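Local coordinates for protein alpha-L-rhamnosidase (Aspergillus terreus, PDB 6GSZ) that probably catalyses the hydrolysis of terminal non-reducing alpha-L-rhamnose residues in alpha-L-rhamnosides, at residues D248-S254 with S285-T291; W111-I117 with L227-L232; L798-S802 with T814-L818; H831-E835 with S858-E862; E654-G658 with K691-A697. Residues are numbered along the deposited sequence.

Contact 1: D248-S254 with S285-T291; sequences DSSWKSS and STGWLGT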
# COMPACT_ATOMS: atom_id res chain seq x y z
N ASP A 248 3.99 11.63 -31.54
CA ASP A 248 3.20 12.46 -32.48
C ASP A 248 2.76 11.55 -33.63
O ASP A 248 3.03 10.34 -33.60
CB ASP A 248 3.98 13.69 -32.94
CG ASP A 248 5.20 13.40 -33.79
OD1 ASP A 248 5.31 12.26 -34.31
OD2 ASP A 248 6.06 14.32 -33.94
N SER A 249 2.11 12.16 -34.63
CA SER A 249 1.46 11.45 -35.74
C SER A 249 2.47 10.86 -36.72
O SER A 249 2.09 10.28 -37.76
CB SER A 249 0.55 12.38 -36.48
OG SER A 249 1.31 13.18 -37.38
N SER A 250 3.78 11.04 -36.48
CA SER A 250 4.85 10.38 -37.26
C SER A 250 5.10 8.92 -36.85
O SER A 250 5.84 8.21 -37.55
CB SER A 250 6.15 11.15 -37.28
OG SER A 250 6.79 11.09 -36.01
N TRP A 251 4.56 8.48 -35.71
CA TRP A 251 4.74 7.12 -35.27
C TRP A 251 3.85 6.18 -36.09
O TRP A 251 2.88 6.62 -36.70
CB TRP A 251 4.44 7.05 -33.77
CG TRP A 251 5.40 7.73 -32.84
CD1 TRP A 251 5.91 8.99 -32.92
CD2 TRP A 251 5.92 7.13 -31.65
NE1 TRP A 251 6.71 9.25 -31.84
CE2 TRP A 251 6.74 8.12 -31.07
CE3 TRP A 251 5.83 5.87 -31.05
CZ2 TRP A 251 7.40 7.89 -29.86
CZ3 TRP A 251 6.47 5.66 -29.85
CH2 TRP A 251 7.29 6.65 -29.30
N LYS A 252 4.20 4.91 -36.03
CA LYS A 252 3.39 3.85 -36.62
C LYS A 252 2.90 2.90 -35.54
O LYS A 252 3.43 2.88 -34.42
CB LYS A 252 4.17 3.07 -37.67
CG LYS A 252 4.60 3.91 -38.87
CD LYS A 252 5.06 3.02 -40.02
CE LYS A 252 5.72 3.75 -41.15
NZ LYS A 252 5.94 2.76 -42.23
N SER A 253 1.86 2.14 -35.84
CA SER A 253 1.20 1.28 -34.86
C SER A 253 0.76 -0.04 -35.48
O SER A 253 0.55 -0.18 -36.70
CB SER A 253 -0.00 1.99 -34.24
OG SER A 253 -0.97 2.28 -35.24
N SER A 254 0.59 -1.05 -34.65
CA SER A 254 0.13 -2.39 -35.08
C SER A 254 -0.32 -3.17 -33.86
O SER A 254 0.21 -2.96 -32.76
CB SER A 254 1.27 -3.14 -35.71
OG SER A 254 0.89 -4.42 -36.14
N SER A 285 8.28 -2.45 -41.49
CA SER A 285 7.05 -1.94 -40.92
C SER A 285 5.92 -1.91 -41.95
O SER A 285 4.94 -1.20 -41.76
CB SER A 285 7.26 -0.58 -40.34
OG SER A 285 7.48 0.35 -41.37
N THR A 286 6.08 -2.68 -43.05
CA THR A 286 5.02 -2.92 -43.97
C THR A 286 3.83 -3.47 -43.22
O THR A 286 3.95 -4.40 -42.36
CB THR A 286 5.42 -3.91 -45.07
OG1 THR A 286 6.48 -3.18 -45.70
CG2 THR A 286 4.29 -4.28 -46.02
N GLY A 287 2.68 -2.89 -43.52
CA GLY A 287 1.47 -3.34 -42.90
C GLY A 287 1.17 -2.62 -41.60
O GLY A 287 0.05 -2.76 -41.13
N TRP A 288 2.12 -1.86 -41.04
CA TRP A 288 1.82 -1.04 -39.89
C TRP A 288 0.96 0.15 -40.33
O TRP A 288 1.03 0.63 -41.47
CB TRP A 288 3.09 -0.61 -39.13
CG TRP A 288 3.72 -1.71 -38.34
CD1 TRP A 288 3.98 -2.98 -38.73
CD2 TRP A 288 4.12 -1.66 -36.95
NE1 TRP A 288 4.52 -3.73 -37.73
CE2 TRP A 288 4.60 -2.95 -36.61
CE3 TRP A 288 4.09 -0.69 -35.93
CZ2 TRP A 288 5.06 -3.26 -35.32
CZ3 TRP A 288 4.52 -1.01 -34.66
CH2 TRP A 288 5.00 -2.28 -34.37
N LEU A 289 0.13 0.59 -39.41
CA LEU A 289 -0.79 1.68 -39.61
C LEU A 289 -0.18 2.98 -39.12
O LEU A 289 0.79 2.98 -38.35
CB LEU A 289 -2.08 1.37 -38.85
CG LEU A 289 -2.76 0.06 -39.21
CD1 LEU A 289 -4.02 -0.13 -38.39
CD2 LEU A 289 -3.06 -0.01 -40.69
N GLY A 290 -0.87 4.08 -39.45
CA GLY A 290 -0.52 5.35 -38.87
C GLY A 290 -1.01 5.52 -37.44
O GLY A 290 -1.56 4.59 -36.82
N THR A 291 -0.80 6.75 -36.98
CA THR A 291 -1.20 7.20 -35.65
C THR A 291 -1.79 8.61 -35.78
O THR A 291 -1.58 9.29 -36.79
CB THR A 291 -0.03 7.18 -34.64
OG1 THR A 291 1.02 8.03 -35.10
CG2 THR A 291 0.50 5.79 -34.36
O HOH W 1 3.11 1.52 -43.13
O HOH W 2 -1.06 -3.57 -38.66
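Trp288 presents one face of its indole to Ser254, whose CB stands 3.5 Å from the centroid of the six-membered ring and 16° off its normal, a CH-pi contact. Lys252 meets the ring edge, its carbonyl C 3.8 Å from Trp288 CE3. The backbones join in one antiparallel hydrogen-bonded pair, Ser253 with Leu289: Ser253 N to Leu289 O is 2.9 Å and Leu289 N to Ser253 O 2.8 Å. Side chains extend the match. Ser253 OG donates to Gly290 O (2.9 Å) and is also hydrogen-bonded to Ser119 OG; Thr291 OG1 donates to Trp251 O (2.8 Å) and Lys252 NZ to Ser285 OG (3.0 Å). Two turns lead in: a type I turn at Asp248-Trp251, where Asp248 OD1 accepts from Ser250 N (2.9 Å) in an Asx turn, and a type II turn at Ser285-Trp288. Strand 252-254 is outermost in a five-stranded antiparallel sheet: the backbones of Lys252 and Ser254 bond to Arg135 and Gln133 of strand 132-140, while Ser253 bonds to Leu289, so the loop before strand 291-294 takes the other edge.

Contact 2: W111-I117 with L227-L232; sequences WHDAVVI and LGLLSL
Residues 111-117 begin with a type II' turn, Trp111 to Ala114, closed by Ala114 N to Trp111 O at 3.0 Å, with His112 at phi/psi 57°/-131°. Beyond it the chain extends and runs antiparallel to the strand starting at Gly228. Ile117 and Leu229 form one hydrogen-bonded pair (CA-CA 5.3 Å): Ile117 N to Leu229 O is 2.8 Å, Leu229 N to Ile117 O 2.9 Å. Val116 and Leu230 follow (CA-CA 4.5 Å), then the backbones diverge toward Ala114 and Leu232 (CA-CA 5.9 Å). The pairing joins strand 116-119 to the start of strand 228-237, the latter in the galactose-binding-like N-terminal domain of the rhamnosidase family. Leucines fill the widening gap. Leu230 (chi1 t, chi2 p) sets CD2 over the Trp111 indole (chi1 m, chi2 86°), 3.9 Å from the six-membered-ring centroid, and CD1 3.9 Å from Ala114 CB. Leu232, also t/p, puts CB 4.1 Å from Trp111 CE3 and CD2 3.7 Å from Trp111 O. Gly228 leaves the hollow for Val116 CG1, 4.1 Å from Gly228 CA; a CB would clash there.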
# COMPACT_ATOMS: atom_id res chain seq x y z
N TRP A 111 6.82 19.51 -21.90
CA TRP A 111 6.59 18.34 -22.79
C TRP A 111 6.90 18.62 -24.26
O TRP A 111 6.80 17.70 -25.07
CB TRP A 111 5.15 17.80 -22.61
CG TRP A 111 4.91 17.11 -21.31
CD1 TRP A 111 4.57 17.64 -20.11
CD2 TRP A 111 5.14 15.71 -21.09
NE1 TRP A 111 4.48 16.65 -19.17
CE2 TRP A 111 4.88 15.46 -19.71
CE3 TRP A 111 5.52 14.65 -21.93
CZ2 TRP A 111 4.95 14.18 -19.18
CZ3 TRP A 111 5.61 13.39 -21.37
CH2 TRP A 111 5.37 13.18 -20.01
N HIS A 112 7.22 19.88 -24.58
CA HIS A 112 7.61 20.25 -25.93
C HIS A 112 6.46 19.84 -26.86
O HIS A 112 5.27 20.12 -26.59
CB HIS A 112 9.03 19.72 -26.19
CG HIS A 112 10.08 20.53 -25.48
ND1 HIS A 112 10.91 21.40 -26.15
CD2 HIS A 112 10.43 20.61 -24.17
CE1 HIS A 112 11.71 22.01 -25.28
NE2 HIS A 112 11.43 21.56 -24.05
N ASP A 113 6.74 19.16 -27.94
CA ASP A 113 5.61 18.93 -28.87
C ASP A 113 4.99 17.53 -28.66
O ASP A 113 4.26 17.05 -29.48
CB ASP A 113 5.99 19.18 -30.33
CG ASP A 113 7.29 18.54 -30.80
OD1 ASP A 113 8.14 18.24 -29.93
OD2 ASP A 113 7.44 18.36 -32.04
N ALA A 114 5.27 16.89 -27.54
CA ALA A 114 4.72 15.55 -27.29
C ALA A 114 3.21 15.66 -27.09
O ALA A 114 2.73 16.53 -26.35
CB ALA A 114 5.39 14.89 -26.14
N VAL A 115 2.49 14.78 -27.78
CA VAL A 115 1.04 14.68 -27.66
C VAL A 115 0.64 13.21 -27.45
O VAL A 115 1.40 12.27 -27.72
CB VAL A 115 0.30 15.27 -28.88
CG1 VAL A 115 0.64 16.74 -29.06
CG2 VAL A 115 0.56 14.47 -30.14
N VAL A 116 -0.56 13.03 -26.92
CA VAL A 116 -1.09 11.68 -26.78
C VAL A 116 -1.42 11.16 -28.18
O VAL A 116 -2.15 11.84 -28.91
CB VAL A 116 -2.32 11.61 -25.86
CG1 VAL A 116 -2.90 10.21 -25.80
CG2 VAL A 116 -2.00 12.12 -24.47
N ILE A 117 -0.92 9.95 -28.50
CA ILE A 117 -1.25 9.36 -29.77
C ILE A 117 -2.00 8.05 -29.57
O ILE A 117 -1.88 7.36 -28.57
CB ILE A 117 -0.01 9.16 -30.63
CG1 ILE A 117 0.98 8.19 -29.98
CG2 ILE A 117 0.59 10.51 -30.99
CD1 ILE A 117 2.15 7.85 -30.87
N LEU A 227 -6.89 3.30 -26.51
CA LEU A 227 -5.55 3.20 -25.97
C LEU A 227 -4.69 4.36 -26.50
O LEU A 227 -4.72 4.68 -27.66
CB LEU A 227 -4.90 1.88 -26.37
CG LEU A 227 -5.63 0.63 -25.94
CD1 LEU A 227 -4.90 -0.63 -26.35
CD2 LEU A 227 -5.87 0.62 -24.47
N GLY A 228 -3.93 5.00 -25.60
CA GLY A 228 -3.13 6.15 -25.94
C GLY A 228 -1.76 6.14 -25.29
O GLY A 228 -1.60 5.57 -24.21
N LEU A 229 -0.80 6.81 -25.94
CA LEU A 229 0.59 6.87 -25.47
C LEU A 229 1.02 8.35 -25.47
O LEU A 229 0.82 9.07 -26.43
CB LEU A 229 1.48 6.12 -26.47
CG LEU A 229 2.99 6.25 -26.24
CD1 LEU A 229 3.40 5.65 -24.91
CD2 LEU A 229 3.76 5.66 -27.39
N LEU A 230 1.67 8.78 -24.38
CA LEU A 230 2.38 10.06 -24.35
C LEU A 230 3.83 9.77 -24.01
O LEU A 230 4.10 9.15 -22.95
CB LEU A 230 1.76 10.97 -23.28
CG LEU A 230 2.44 12.34 -23.11
CD1 LEU A 230 2.29 13.19 -24.39
CD2 LEU A 230 1.88 13.08 -21.90
N SER A 231 4.77 10.30 -24.80
CA SER A 231 6.19 9.96 -24.65
C SER A 231 7.04 11.16 -25.07
O SER A 231 6.76 11.74 -26.11
CB SER A 231 6.51 8.71 -25.46
OG SER A 231 7.86 8.27 -25.31
N LEU A 232 8.09 11.47 -24.33
CA LEU A 232 9.09 12.41 -24.78
C LEU A 232 10.46 11.84 -24.41
O LEU A 232 10.73 11.61 -23.21
CB LEU A 232 8.89 13.78 -24.12
CG LEU A 232 9.90 14.85 -24.57
CD1 LEU A 232 9.71 15.15 -26.06
CD2 LEU A 232 9.80 16.10 -23.67

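Contact 3: L798-S802 with T814-L818; sequences LQQAS and TKWWL
This is an antiparallel pairing within a beta hairpin, strands 800-807 and 810-819, in a five-stranded sheet built mostly from C-terminal strands, with strand 430-434 at one edge. Strand 800-802 runs at 175° to strand 814-818, with axes 4.8 Å apart at closest. Gln800 and Trp817 (CA-CA 4.0 Å) and Ser802 and Lys815 (CA-CA 4.4 Å) are non-hydrogen-bonded pairs, flanking the hydrogen-bonded pair Ala801-Trp816 (CA-CA 5.7 Å). Ala801 N reaches Trp816 O at 3.1 Å, and Trp816 N reaches Ala801 O at 3.0 Å. Leu818 N adds a third bond to Gln799 O (2.9 Å), where the chain leading into the first strand still follows its partner. CA-H...O contacts accompany them, such as Lys815 CA to Ala801 O at 3.4 Å. One face carries Gln800, Ser802, Lys815 and Trp817; Gln800 CB lies 3.8 Å from Trp817 CB, and Ser802 OG 3.6 Å from Lys815 CG. The other carries Ala801 and Trp816. Trp816, chi1 p and chi2 -93°, folds its indole back across the neighbouring strand, with Ala801 CB 3.8 Å from CE2 of Trp816 and Leu798 CB 3.9 Å from its CH2. The chemistry therefore divides by face: the Trp816 side is mostly apolar, Leu798 and Ala801 resting on Ile775 of helix 768-775, with the indole NE1 satisfied by Ile775 O, whereas the opposite side bears polar and charged groups beside Trp817.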
# COMPACT_ATOMS: atom_id res chain seq x y z
N LEU A 798 3.92 -16.86 25.92
CA LEU A 798 5.11 -16.58 25.11
C LEU A 798 6.36 -16.64 25.98
O LEU A 798 6.35 -16.14 27.12
CB LEU A 798 5.01 -15.19 24.47
CG LEU A 798 3.93 -14.97 23.42
CD1 LEU A 798 4.05 -13.58 22.82
CD2 LEU A 798 4.01 -16.01 22.35
N GLN A 799 7.42 -17.22 25.44
CA GLN A 799 8.71 -17.28 26.09
C GLN A 799 9.64 -16.18 25.57
O GLN A 799 10.60 -15.85 26.21
CB GLN A 799 9.32 -18.67 25.89
CG GLN A 799 8.56 -19.80 26.57
CD GLN A 799 7.68 -20.62 25.65
OE1 GLN A 799 8.09 -21.04 24.56
NE2 GLN A 799 6.46 -20.87 26.09
N GLN A 800 9.39 -15.67 24.36
CA GLN A 800 10.23 -14.64 23.76
C GLN A 800 9.54 -14.00 22.56
O GLN A 800 8.64 -14.60 21.96
CB GLN A 800 11.59 -15.15 23.29
CG GLN A 800 11.59 -16.32 22.36
CD GLN A 800 13.03 -16.57 21.96
OE1 GLN A 800 13.56 -15.95 21.03
NE2 GLN A 800 13.71 -17.40 22.72
N ALA A 801 9.98 -12.77 22.23
CA ALA A 801 9.55 -12.14 20.98
C ALA A 801 10.59 -11.13 20.54
O ALA A 801 11.29 -10.52 21.36
CB ALA A 801 8.21 -11.49 21.15
N SER A 802 10.69 -10.98 19.21
CA SER A 802 11.62 -10.05 18.60
C SER A 802 10.85 -9.19 17.59
O SER A 802 10.20 -9.70 16.66
CB SER A 802 12.77 -10.77 17.92
OG SER A 802 13.50 -11.55 18.85
N THR A 814 13.07 -4.44 19.84
CA THR A 814 13.00 -5.12 21.13
C THR A 814 13.25 -6.61 20.91
O THR A 814 12.80 -7.22 19.94
CB THR A 814 11.64 -4.90 21.81
OG1 THR A 814 10.61 -5.40 20.95
CG2 THR A 814 11.41 -3.45 22.12
N LYS A 815 13.99 -7.20 21.83
CA LYS A 815 14.12 -8.64 21.94
C LYS A 815 13.96 -8.95 23.43
O LYS A 815 14.74 -8.45 24.24
CB LYS A 815 15.48 -9.14 21.44
CG LYS A 815 15.70 -10.65 21.53
CD LYS A 815 17.12 -11.10 21.17
CE LYS A 815 18.19 -10.44 22.01
NZ LYS A 815 19.57 -10.89 21.66
N TRP A 816 12.93 -9.70 23.78
CA TRP A 816 12.72 -10.05 25.18
C TRP A 816 12.51 -11.55 25.32
O TRP A 816 12.14 -12.25 24.38
CB TRP A 816 11.57 -9.27 25.81
CG TRP A 816 10.23 -9.46 25.19
CD1 TRP A 816 9.66 -8.70 24.20
CD2 TRP A 816 9.27 -10.48 25.52
NE1 TRP A 816 8.41 -9.17 23.92
CE2 TRP A 816 8.13 -10.26 24.70
CE3 TRP A 816 9.23 -11.53 26.44
CZ2 TRP A 816 6.98 -11.04 24.80
CZ3 TRP A 816 8.09 -12.31 26.53
CH2 TRP A 816 6.99 -12.07 25.71
N TRP A 817 12.79 -12.05 26.53
CA TRP A 817 12.58 -13.43 26.81
C TRP A 817 12.34 -13.60 28.30
O TRP A 817 12.69 -12.70 29.11
CB TRP A 817 13.75 -14.30 26.29
CG TRP A 817 15.09 -14.07 26.94
CD1 TRP A 817 15.67 -14.84 27.92
CD2 TRP A 817 16.03 -13.03 26.64
NE1 TRP A 817 16.90 -14.32 28.27
CE2 TRP A 817 17.15 -13.23 27.48
CE3 TRP A 817 16.04 -11.95 25.75
CZ2 TRP A 817 18.26 -12.38 27.45
CZ3 TRP A 817 17.12 -11.11 25.74
CH2 TRP A 817 18.22 -11.31 26.58
N LEU A 818 11.71 -14.72 28.65
CA LEU A 818 11.42 -15.04 30.03
C LEU A 818 12.13 -16.32 30.46
O LEU A 818 12.27 -17.24 29.67
CB LEU A 818 9.92 -15.30 30.17
CG LEU A 818 9.00 -14.12 29.93
CD1 LEU A 818 7.57 -14.58 29.88
CD2 LEU A 818 9.15 -13.12 31.05

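Contact 4: H831-E835 with S858-E862; sequences HLVAE and SGVHE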
# COMPACT_ATOMS: atom_id res chain seq x y z
N HIS A 831 13.77 -10.41 30.62
CA HIS A 831 14.99 -9.88 30.03
C HIS A 831 14.62 -9.14 28.76
O HIS A 831 13.87 -9.70 27.94
CB HIS A 831 15.95 -11.03 29.70
CG HIS A 831 16.11 -11.98 30.83
ND1 HIS A 831 16.98 -11.77 31.90
CD2 HIS A 831 15.48 -13.15 31.07
CE1 HIS A 831 16.89 -12.81 32.72
NE2 HIS A 831 15.96 -13.65 32.26
N LEU A 832 15.16 -7.94 28.58
CA LEU A 832 14.87 -7.12 27.40
C LEU A 832 16.14 -6.45 26.89
O LEU A 832 16.87 -5.79 27.64
CB LEU A 832 13.84 -6.06 27.80
CG LEU A 832 13.58 -4.94 26.79
CD1 LEU A 832 12.89 -5.47 25.54
CD2 LEU A 832 12.72 -3.81 27.37
N VAL A 833 16.35 -6.55 25.58
CA VAL A 833 17.31 -5.75 24.87
C VAL A 833 16.55 -4.80 23.95
O VAL A 833 15.79 -5.25 23.09
CB VAL A 833 18.27 -6.64 24.06
CG1 VAL A 833 19.27 -5.81 23.25
CG2 VAL A 833 19.02 -7.60 24.97
N ALA A 834 16.75 -3.49 24.16
CA ALA A 834 16.04 -2.46 23.43
C ALA A 834 17.08 -1.62 22.69
O ALA A 834 18.03 -1.14 23.27
CB ALA A 834 15.26 -1.59 24.37
N GLU A 835 16.89 -1.51 21.38
CA GLU A 835 17.73 -0.68 20.52
C GLU A 835 16.97 0.60 20.18
O GLU A 835 15.83 0.53 19.74
CB GLU A 835 18.00 -1.47 19.25
CG GLU A 835 18.87 -0.81 18.24
CD GLU A 835 19.04 -1.68 16.99
OE1 GLU A 835 18.28 -2.72 16.82
OE2 GLU A 835 19.93 -1.33 16.18
N SER A 858 19.86 7.15 22.66
CA SER A 858 20.20 6.14 21.65
C SER A 858 21.14 5.08 22.23
O SER A 858 21.85 5.30 23.25
CB SER A 858 20.84 6.76 20.42
OG SER A 858 22.13 7.30 20.69
N GLY A 859 21.13 3.91 21.59
CA GLY A 859 22.06 2.83 21.88
C GLY A 859 21.32 1.54 22.14
O GLY A 859 20.14 1.42 21.84
N VAL A 860 22.04 0.56 22.68
CA VAL A 860 21.50 -0.75 22.97
C VAL A 860 21.45 -0.85 24.49
O VAL A 860 22.48 -0.72 25.17
CB VAL A 860 22.35 -1.88 22.36
CG1 VAL A 860 21.79 -3.26 22.71
CG2 VAL A 860 22.45 -1.74 20.84
N HIS A 861 20.23 -1.01 25.00
CA HIS A 861 19.97 -1.04 26.41
C HIS A 861 19.49 -2.43 26.83
O HIS A 861 18.59 -2.97 26.20
CB HIS A 861 18.93 0.02 26.80
CG HIS A 861 19.28 1.39 26.34
ND1 HIS A 861 20.10 2.23 27.06
CD2 HIS A 861 18.93 2.06 25.21
CE1 HIS A 861 20.25 3.37 26.40
NE2 HIS A 861 19.54 3.28 25.26
N GLU A 862 20.03 -2.97 27.90
CA GLU A 862 19.69 -4.30 28.40
C GLU A 862 19.05 -4.14 29.78
O GLU A 862 19.63 -3.43 30.65
CB GLU A 862 20.94 -5.17 28.48
CG GLU A 862 20.65 -6.63 28.62
CD GLU A 862 21.87 -7.48 28.38
OE1 GLU A 862 22.42 -7.42 27.25
OE2 GLU A 862 22.21 -8.20 29.29
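Two antiparallel strands meet here in a five-stranded sheet built mostly from C-terminal strands, strand 859-868 being one of its outermost and strand 828-836 lying next inward. The axes of strands 831-835 and 859-862 lie at 167°, 4.6 Å apart at closest. Ala834 and His861 make the hydrogen-bonded pair, N to O at 2.8 Å in both directions; Val833-Glu862 and Glu835-Val860 are non-hydrogen-bonded pairs on the other face. There all four side chains have chi1 t. Both valines thereby bring their CG1 atoms together, and Glu862 extends past Val833 before its OE2 bonds to His864. Glu835 is extended through chi2; its OE1 is hydrogen-bonded to Ser813 OG in strand 810-819, and its side chain ends about 4 Å from a bound calcium ion. His861 takes the m rotamer instead and turns NE2 back to Gly857 O. Gly859, at phi/psi 127°/-167°, adopts a conformation that strongly favours glycine at the start of the strand. The valine contact is tight: Val833 CG1 lies 3.6 Å from Val860 CG1.

Contact 5: E654-G658 with K691-A697; sequences ETQTG and KVGTGFA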
# COMPACT_ATOMS: atom_id res chain seq x y z
N GLU A 654 -24.67 -4.58 24.25
CA GLU A 654 -23.53 -5.07 25.02
C GLU A 654 -22.83 -6.19 24.24
O GLU A 654 -22.95 -7.36 24.52
CB GLU A 654 -24.00 -5.54 26.40
CG GLU A 654 -24.38 -4.41 27.35
CD GLU A 654 -23.23 -3.87 28.20
OE1 GLU A 654 -22.52 -4.70 28.77
OE2 GLU A 654 -23.02 -2.61 28.22
N THR A 655 -22.10 -5.75 23.21
CA THR A 655 -21.37 -6.57 22.27
C THR A 655 -19.91 -6.14 22.29
O THR A 655 -19.55 -5.11 22.87
CB THR A 655 -21.92 -6.37 20.86
OG1 THR A 655 -21.78 -4.99 20.49
CG2 THR A 655 -23.38 -6.79 20.76
N GLN A 656 -19.05 -6.96 21.70
CA GLN A 656 -17.65 -6.62 21.67
C GLN A 656 -17.45 -5.24 21.05
O GLN A 656 -16.71 -4.42 21.59
CB GLN A 656 -16.84 -7.71 20.98
CG GLN A 656 -16.77 -8.99 21.80
CD GLN A 656 -15.87 -10.03 21.18
OE1 GLN A 656 -14.92 -9.71 20.45
NE2 GLN A 656 -16.19 -11.29 21.46
N THR A 657 -18.06 -4.99 19.87
CA THR A 657 -17.90 -3.67 19.24
C THR A 657 -18.62 -2.57 20.03
O THR A 657 -18.10 -1.44 20.17
CB THR A 657 -18.37 -3.71 17.79
OG1 THR A 657 -17.49 -4.60 17.11
CG2 THR A 657 -18.37 -2.36 17.12
N GLY A 658 -19.83 -2.86 20.51
CA GLY A 658 -20.63 -1.88 21.22
C GLY A 658 -19.98 -1.35 22.50
O GLY A 658 -20.18 -0.16 22.83
N LYS A 691 -13.59 -16.21 21.53
CA LYS A 691 -13.74 -16.06 20.08
C LYS A 691 -14.04 -14.60 19.77
O LYS A 691 -14.75 -13.89 20.50
CB LYS A 691 -14.85 -16.96 19.56
CG LYS A 691 -14.56 -18.44 19.73
CD LYS A 691 -15.73 -19.34 19.43
CE LYS A 691 -15.31 -20.80 19.45
NZ LYS A 691 -15.96 -21.53 20.57
N VAL A 692 -13.48 -14.14 18.66
CA VAL A 692 -13.64 -12.75 18.22
C VAL A 692 -15.09 -12.51 17.87
O VAL A 692 -15.75 -13.37 17.26
CB VAL A 692 -12.75 -12.41 17.01
CG1 VAL A 692 -11.31 -12.80 17.22
CG2 VAL A 692 -13.29 -13.03 15.73
N GLY A 693 -15.59 -11.32 18.22
CA GLY A 693 -16.96 -10.96 18.02
C GLY A 693 -17.17 -9.66 17.26
O GLY A 693 -18.28 -9.21 17.13
N THR A 694 -16.07 -9.11 16.74
CA THR A 694 -16.05 -7.81 16.05
C THR A 694 -16.03 -7.99 14.52
O THR A 694 -15.39 -8.89 14.03
CB THR A 694 -14.83 -7.02 16.54
OG1 THR A 694 -13.66 -7.83 16.38
CG2 THR A 694 -14.94 -6.56 17.97
N GLY A 695 -16.64 -7.01 13.82
CA GLY A 695 -16.43 -6.82 12.39
C GLY A 695 -15.40 -5.73 12.11
O GLY A 695 -14.51 -5.47 12.93
N PHE A 696 -15.55 -5.03 10.98
CA PHE A 696 -14.54 -4.08 10.54
C PHE A 696 -14.46 -2.89 11.50
O PHE A 696 -13.43 -2.22 11.53
CB PHE A 696 -14.78 -3.64 9.08
CG PHE A 696 -14.33 -4.55 7.97
CD1 PHE A 696 -14.24 -5.93 8.15
CD2 PHE A 696 -14.02 -4.03 6.73
CE1 PHE A 696 -13.85 -6.77 7.12
CE2 PHE A 696 -13.65 -4.87 5.69
CZ PHE A 696 -13.55 -6.23 5.88
N ALA A 697 -15.58 -2.57 12.15
CA ALA A 697 -15.59 -1.38 13.01
C ALA A 697 -14.80 -1.61 14.31
O ALA A 697 -14.24 -0.67 14.84
CB ALA A 697 -17.01 -0.94 13.35
O HOH W 3 -19.58 -6.96 18.34
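The chain at 654-658 passes from an extended approach into the first turn of helix 656-664, while 691-697 is an irregular loop between helices 671-687 and 699-708. Their backbones come close at two points, Gln656 with Gly693 (CA-CA 5.7 Å) and Thr657 with Thr694 (CA-CA 5.5 Å). Thr655 is the N-cap: its OG1 accepts from Gly658 N at 2.9 Å. A water continues the polar link, accepting from Thr657 N (2.9 Å) and donating to Gly693 O (2.9 Å). The main side-chain tie is Gln656, chi1 m and chi2 t, whose amide faces the loop backbone and satisfies it twice: OE1 accepts from Gly693 N at 2.8 Å, and NE2 donates to Lys691 O at 3.1 Å. A CB on Gly693 would collide with that amide. Both segments belong to the six-hairpin glycosidase domain, the helical (alpha/alpha)6 barrel of this family, in which loops between helices line the sugar pocket; Phe696 touches the bound beta-D-glucopyranose. Next to the Gln656 side chain, Thr694 CG2 packs 3.7 Å from Gln656 CB and 3.3 Å from Thr657 OG1. That hydroxyl hydrogen-bonds to Asp580, whose carboxylate also accepts from Gly695 N and Ala697 N and so holds the loop on both sides of Phe696. Thr657 CG2 lies 4.3 Å from Ala697 CB, and both side chains touch Val601 of helix 598-619.

How the contacts relate
Along the chain the order is contact 2, contact 1, contact 5, contact 3, contact 4, with contact 2 closing before contact 1 opens and so on. Contacts 1 and 2, with centres about 14 Å apart, touch through packing such as Trp251 CZ3 on Leu229 CD2 (3.7 Å) in the beta-rich region around the family's N-terminal domain. Contacts 3 and 4, about 13 Å between centres, share one sheet: strands 810-819 and 828-836 are neighbours there, and Lys815 O lies 2.8 Å from Val833 N. Contact 5, in the helical glycosidase domain, is centred about 29 Å from the centre of contact 3 and about 52 Å from that of contact 2. The two sheet pairs lie on opposite sides of the chain's centre, the centres of contacts 1 and 4 being about 65 Å apart, so the five contacts sample three separate parts of the enzyme.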